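Local structure of ABC-type amino acid transport system, periplasmic component (Caldanaerobacter subterraneus subsp. tengcongensis MB4, 4YMX) at residues A[71-76]-A[102-107]; A[195-200]-A[207-212]. The protein binds arginine between its two lobes as the substrate-binding protein of an amino acid ABC transporter. All coordinates share one frame; numbering follows the deposited sequence. Where two conformers were deposited one is given.

Interaction 1: A[71-76]-A[102-107]; sequences NAIAKK and MVIAGM. With ARG (arginine), chain C.
Ile73 meets Met102 and Ile104 through torsions that turn CD1 to both of them and lay CG2 against Met102. CG1 lies anti to the carbonyl carbon (chi1 -68°) and carries CD1 out from helix 65-77. Met102 has CG between its backbone N and carbonyl carbon (chi1 67°), and from there the chain runs extended to SD and CE. The side chains of Ile73 and Met102 meet tip to tip. CD1 of Ile73 is 4.0 Å from SD of Met102, and CG2 of Ile73 is 4.1 Å from CE of Met102. Ile104 also comes end on, its CD1 4.0 Å from CD1 of Ile73. Helix 65-77 packs here on strand 102-103, the middle strand of a mixed five-stranded sheet, and on the residues that follow it. Val237 and Val240 of helix 231-247 pack on Ile73 as well. Cutting Ile73 back to an alanine is likely to leave a gap before Met102 SD and Ile104 CD1, with the thioether end freer to turn.

Beyond Ile104 the chain joins the arginine site. Ala105 O accepts a hydrogen bond of 2.9 Å from NE of the bound arginine and a weak one from its NH2. Gly106 O accepts one of 2.8 Å from the ligand's N. Asp66, on the same helix as Ile73, accepts the N-H of Gly106. The helix contact is apolar and buried, whereas the next residues offer backbone carbonyls, which suit a cationic ligand.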
loop_
_atom_site.group_PDB
_atom_site.type_symbol
_atom_site.label_atom_id
_atom_site.label_comp_id
_atom_site.label_asym_id
_atom_site.label_seq_id
_atom_site.Cartn_x
_atom_site.Cartn_y
_atom_site.Cartn_z
ATOM N N ASN A 71 1.788 -14.590 6.666
ATOM C CA ASN A 71 1.845 -15.709 7.590
ATOM C C ASN A 71 1.278 -16.990 6.991
ATOM O O ASN A 71 1.769 -18.081 7.299
ATOM C CB ASN A 71 1.224 -15.354 8.938
ATOM C CG ASN A 71 2.221 -14.697 9.858
ATOM O OD1 ASN A 71 3.206 -15.316 10.264
ATOM N ND2 ASN A 71 1.979 -13.443 10.188
ATOM N N ALA A 72 0.302 -16.863 6.096
ATOM C CA ALA A 72 -0.217 -18.036 5.398
ATOM C C ALA A 72 0.864 -18.624 4.490
ATOM O O ALA A 72 1.006 -19.848 4.379
ATOM C CB ALA A 72 -1.471 -17.686 4.593
ATOM N N ILE A 73 1.639 -17.750 3.852
ATOM C CA ILE A 73 2.730 -18.191 2.993
ATOM C C ILE A 73 3.816 -18.875 3.823
ATOM O O ILE A 73 4.301 -19.955 3.457
ATOM C CB ILE A 73 3.322 -17.003 2.200
ATOM C CG1 ILE A 73 2.302 -16.479 1.183
ATOM C CG2 ILE A 73 4.656 -17.388 1.531
ATOM C CD1 ILE A 73 2.656 -15.101 0.620
ATOM N N ALA A 74 4.192 -18.253 4.941
ATOM C CA ALA A 74 5.220 -18.819 5.813
ATOM C C ALA A 74 4.793 -20.192 6.323
ATOM O O ALA A 74 5.621 -21.101 6.415
ATOM C CB ALA A 74 5.509 -17.893 6.968
ATOM N N LYS A 75 3.510 -20.343 6.643
ATOM C CA LYS A 75 2.999 -21.616 7.150
ATOM C C LYS A 75 3.004 -22.722 6.098
ATOM O O LYS A 75 3.342 -23.875 6.408
ATOM C CB LYS A 75 1.624 -21.444 7.789
ATOM C CG LYS A 75 1.705 -20.772 9.148
ATOM C CD LYS A 75 0.446 -20.985 9.971
ATOM C CE LYS A 75 0.441 -20.098 11.208
ATOM N NZ LYS A 75 -0.639 -19.076 11.127
ATOM N N LYS A 76 2.664 -22.375 4.860
ATOM C CA LYS A 76 2.765 -23.318 3.747
ATOM C C LYS A 76 4.201 -23.800 3.562
ATOM O O LYS A 76 4.450 -24.985 3.315
ATOM C CB LYS A 76 2.263 -22.670 2.455
ATOM C CG LYS A 76 2.233 -23.598 1.249
ATOM C CD LYS A 76 1.289 -24.778 1.444
ATOM C CE LYS A 76 1.086 -25.515 0.127
ATOM N NZ LYS A 76 0.127 -26.645 0.248
ATOM N N MET A 102 10.437 -11.592 -0.368
ATOM C CA MET A 102 9.191 -11.178 -0.982
ATOM C C MET A 102 8.780 -9.841 -0.404
ATOM O O MET A 102 9.221 -9.461 0.688
ATOM C CB MET A 102 8.077 -12.219 -0.780
ATOM C CG MET A 102 7.630 -12.389 0.663
ATOM S SD MET A 102 6.335 -13.632 0.791
ATOM C CE MET A 102 6.150 -13.751 2.568
ATOM N N VAL A 103 7.951 -9.131 -1.158
ATOM C CA VAL A 103 7.385 -7.876 -0.697
ATOM C C VAL A 103 5.870 -7.985 -0.740
ATOM O O VAL A 103 5.289 -8.373 -1.757
ATOM C CB VAL A 103 7.845 -6.684 -1.564
ATOM C CG1 VAL A 103 6.984 -5.450 -1.295
ATOM C CG2 VAL A 103 9.326 -6.389 -1.334
ATOM N N ILE A 104 5.232 -7.670 0.382
ATOM C CA ILE A 104 3.787 -7.530 0.423
ATOM C C ILE A 104 3.534 -6.176 1.066
ATOM O O ILE A 104 3.849 -5.974 2.234
ATOM C CB ILE A 104 3.102 -8.655 1.219
ATOM C CG1 ILE A 104 3.751 -10.013 0.912
ATOM C CG2 ILE A 104 1.628 -8.692 0.870
ATOM C CD1 ILE A 104 2.980 -11.210 1.484
ATOM N N ALA A 105 3.011 -5.235 0.287
ATOM C CA ALA A 105 2.881 -3.857 0.753
ATOM C C ALA A 105 1.824 -3.091 -0.031
ATOM O O ALA A 105 2.049 -1.954 -0.464
ATOM C CB ALA A 105 4.235 -3.140 0.651
ATOM N N GLY A 106 0.673 -3.721 -0.245
ATOM C CA GLY A 106 -0.367 -3.135 -1.071
ATOM C C GLY A 106 0.190 -2.681 -2.411
ATOM O O GLY A 106 -0.162 -1.612 -2.930
ATOM N N MET A 107 1.086 -3.493 -2.970
ATOM C CA MET A 107 1.896 -3.072 -4.100
ATOM C C MET A 107 1.273 -3.447 -5.435
ATOM O O MET A 107 0.947 -4.610 -5.689
ATOM C CB MET A 107 3.301 -3.657 -3.992
ATOM C CG MET A 107 4.172 -3.266 -5.172
ATOM S SD MET A 107 5.872 -3.849 -5.079
ATOM C CE MET A 107 6.536 -2.733 -3.839
HETATM N N ARG C . -0.519 0.748 -4.380
HETATM C CA ARG C . 0.470 1.853 -4.481
HETATM C C ARG C . 1.715 1.395 -5.218
HETATM O O ARG C . 1.870 0.212 -5.514
HETATM C CB ARG C . 0.846 2.358 -3.087
HETATM C CG ARG C . 1.346 1.275 -2.152
HETATM C CD ARG C . 1.960 1.861 -0.891
HETATM N NE ARG C . 2.134 0.840 0.131
HETATM C CZ ARG C . 2.643 1.062 1.337
HETATM N NH1 ARG C . 3.044 2.272 1.691
HETATM N NH2 ARG C . 2.757 0.060 2.188
HETATM O OXT ARG C . 2.587 2.203 -5.533
#

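Interaction 2: A[195-200]-A[207-212]; sequences TVAKAY and MKILYM
Lys198, an exposed residue of helix 194-201, meets two residues of 207-212 in turn. Its CB is turned neither at the strand nor from it. CG sits anti to the carbonyl carbon (chi1 -66°), and this sets it against Ile209, with CG of Lys198 3.7 Å from CD1 of Ile209. The two side chains cross at about a right angle. The chain stays extended, and CE of Lys198, two carbons past CG, comes to 3.4 Å from OH of Tyr211, again with the side chains crossed. NZ makes no direct hydrogen bond to that hydroxyl. It donates to a water 2.7 Å from NZ of Lys198, and the water donates in turn to Tyr211 OH at 3.2 Å. Asp194, at the start of the helix, is hydrogen-bonded to Tyr211 OH and forms a long, weak ion pair with Lys198 NZ.

The helix leads on from strand 189-193 and packs on the mixed five-stranded sheet of this lobe, one of the two alpha/beta lobes of a type 2 periplasmic binding protein fold. Strand 207-210 is an outermost strand of that sheet and pairs with strand 128-133.

Ile209 is the main point of contact on the strand. Its CD1 also reaches CB of Ala197, 3.7 Å away, and its CG1 stands 4.0 Å from the same CB. The other branch of Ile209 turns back to its own segment, just past the end of the strand: CG2 lies 3.5 Å above one face of the Tyr211 ring, offset toward the rim.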
loop_
_atom_site.group_PDB
_atom_site.type_symbol
_atom_site.label_atom_id
_atom_site.label_comp_id
_atom_site.label_asym_id
_atom_site.label_seq_id
_atom_site.Cartn_x
_atom_site.Cartn_y
_atom_site.Cartn_z
ATOM N N THR A 195 -8.930 2.743 0.755
ATOM C CA THR A 195 -9.041 1.999 2.008
ATOM C C THR A 195 -8.077 2.520 3.063
ATOM O O THR A 195 -8.381 2.515 4.256
ATOM C CB THR A 195 -8.828 0.500 1.809
ATOM O OG1 THR A 195 -7.554 0.276 1.200
ATOM C CG2 THR A 195 -9.936 -0.076 0.939
ATOM N N VAL A 196 -6.908 2.963 2.620
ATOM C CA VAL A 196 -5.940 3.540 3.541
ATOM C C VAL A 196 -6.381 4.921 4.045
ATOM O O VAL A 196 -6.258 5.217 5.241
ATOM C CB VAL A 196 -4.543 3.582 2.899
ATOM C CG1 VAL A 196 -3.547 4.257 3.819
ATOM C CG2 VAL A 196 -4.074 2.158 2.601
ATOM N N ALA A 197 -6.898 5.754 3.145
ATOM C CA ALA A 197 -7.477 7.030 3.561
ATOM C C ALA A 197 -8.564 6.826 4.619
ATOM O O ALA A 197 -8.623 7.562 5.608
ATOM C CB ALA A 197 -8.031 7.787 2.363
ATOM N N LYS A 198 -9.429 5.834 4.419
ATOM C CA LYS A 198 -10.489 5.585 5.393
ATOM C C LYS A 198 -9.907 5.245 6.766
ATOM O O LYS A 198 -10.395 5.707 7.797
ATOM C CB LYS A 198 -11.439 4.486 4.910
ATOM C CG LYS A 198 -12.249 4.849 3.676
ATOM C CD LYS A 198 -13.236 3.731 3.369
ATOM C CE LYS A 198 -14.098 4.049 2.168
ATOM N NZ LYS A 198 -15.001 2.900 1.839
ATOM N N ALA A 199 -8.840 4.456 6.781
ATOM C CA ALA A 199 -8.209 4.092 8.041
ATOM C C ALA A 199 -7.644 5.317 8.760
ATOM O O ALA A 199 -7.882 5.507 9.958
ATOM C CB ALA A 199 -7.125 3.061 7.803
ATOM N N TYR A 200 -6.900 6.150 8.037
ATOM C CA TYR A 200 -6.344 7.360 8.637
ATOM C C TYR A 200 -7.423 8.327 9.124
ATOM O O TYR A 200 -7.243 8.992 10.144
ATOM C CB TYR A 200 -5.410 8.067 7.658
ATOM C CG TYR A 200 -3.980 7.546 7.664
ATOM C CD1 TYR A 200 -3.570 6.552 6.780
ATOM C CD2 TYR A 200 -3.040 8.062 8.548
ATOM C CE1 TYR A 200 -2.262 6.083 6.779
ATOM C CE2 TYR A 200 -1.731 7.595 8.561
ATOM C CZ TYR A 200 -1.352 6.607 7.670
ATOM O OH TYR A 200 -0.051 6.152 7.676
ATOM N N MET A 207 -10.717 15.623 8.101
ATOM C CA MET A 207 -10.430 15.359 6.696
ATOM C C MET A 207 -11.566 14.591 6.018
ATOM O O MET A 207 -12.361 13.907 6.673
ATOM C CB MET A 207 -9.121 14.571 6.567
ATOM C CG MET A 207 -7.895 15.353 7.013
ATOM S SD MET A 207 -6.437 14.309 6.950
ATOM C CE MET A 207 -5.201 15.386 7.674
ATOM N N LYS A 208 -11.615 14.696 4.694
ATOM C CA LYS A 208 -12.600 13.983 3.889
ATOM C C LYS A 208 -11.966 13.437 2.620
ATOM O O LYS A 208 -10.935 13.935 2.157
ATOM C CB LYS A 208 -13.795 14.883 3.545
ATOM C CG LYS A 208 -13.441 16.057 2.664
ATOM C CD LYS A 208 -14.642 16.953 2.426
ATOM C CE LYS A 208 -14.210 18.166 1.625
ATOM N NZ LYS A 208 -15.376 19.062 1.376
ATOM N N ILE A 209 -12.592 12.410 2.063
ATOM C CA ILE A 209 -12.143 11.800 0.826
ATOM C C ILE A 209 -12.957 12.375 -0.327
ATOM O O ILE A 209 -14.186 12.462 -0.245
ATOM C CB ILE A 209 -12.347 10.286 0.886
ATOM C CG1 ILE A 209 -11.480 9.702 2.000
ATOM C CG2 ILE A 209 -12.024 9.637 -0.454
ATOM C CD1 ILE A 209 -11.747 8.226 2.300
ATOM N N LEU A 210 -12.265 12.779 -1.386
ATOM C CA LEU A 210 -12.908 13.133 -2.642
ATOM C C LEU A 210 -12.659 12.022 -3.656
ATOM O O LEU A 210 -11.505 11.692 -3.982
ATOM C CB LEU A 210 -12.400 14.474 -3.173
ATOM C CG LEU A 210 -12.621 15.642 -2.215
ATOM C CD1 LEU A 210 -12.057 16.937 -2.780
ATOM C CD2 LEU A 210 -14.098 15.794 -1.878
ATOM N N TYR A 211 -13.749 11.424 -4.129
ATOM C CA TYR A 211 -13.690 10.383 -5.150
ATOM C C TYR A 211 -13.696 11.019 -6.532
ATOM O O TYR A 211 -14.755 11.305 -7.094
ATOM C CB TYR A 211 -14.864 9.406 -4.986
ATOM C CG TYR A 211 -14.748 8.618 -3.702
ATOM C CD1 TYR A 211 -14.025 7.438 -3.660
ATOM C CD2 TYR A 211 -15.319 9.074 -2.523
ATOM C CE1 TYR A 211 -13.887 6.721 -2.485
ATOM C CE2 TYR A 211 -15.179 8.367 -1.332
ATOM C CZ TYR A 211 -14.463 7.187 -1.327
ATOM O OH TYR A 211 -14.321 6.490 -0.150
ATOM N N MET A 212 -12.512 11.256 -7.080
ATOM C CA MET A 212 -12.396 11.877 -8.397
ATOM C C MET A 212 -12.068 10.821 -9.431
ATOM O O MET A 212 -11.071 10.116 -9.286
ATOM C CB MET A 212 -11.286 12.920 -8.378
ATOM C CG MET A 212 -11.436 13.954 -7.286
ATOM S SD MET A 212 -10.145 15.184 -7.434
ATOM C CE MET A 212 -10.583 16.311 -6.122
HETATM O O HOH W 1 -15.301 3.504 -0.797
#

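In the fold
Both interactions set a helix against a strand and the residues that follow it, in different mixed five-stranded sheets and on opposite sides of the chain's centre. Their own centres are 25 Å apart and they share no element. Interaction 1 is a core contact: its three touching residues are all buried and all apolar. Interaction 2 is partly buried. Its apolar part centres on one isoleucine, and its exposed border is polar, where a lysine, a tyrosine and a water meet. The sites also differ in their tie to the ligand. Segment 102-107 itself supplies pocket residues, while the side chain of Ala197 in interaction 2 stays about 12 Å from the bound arginine.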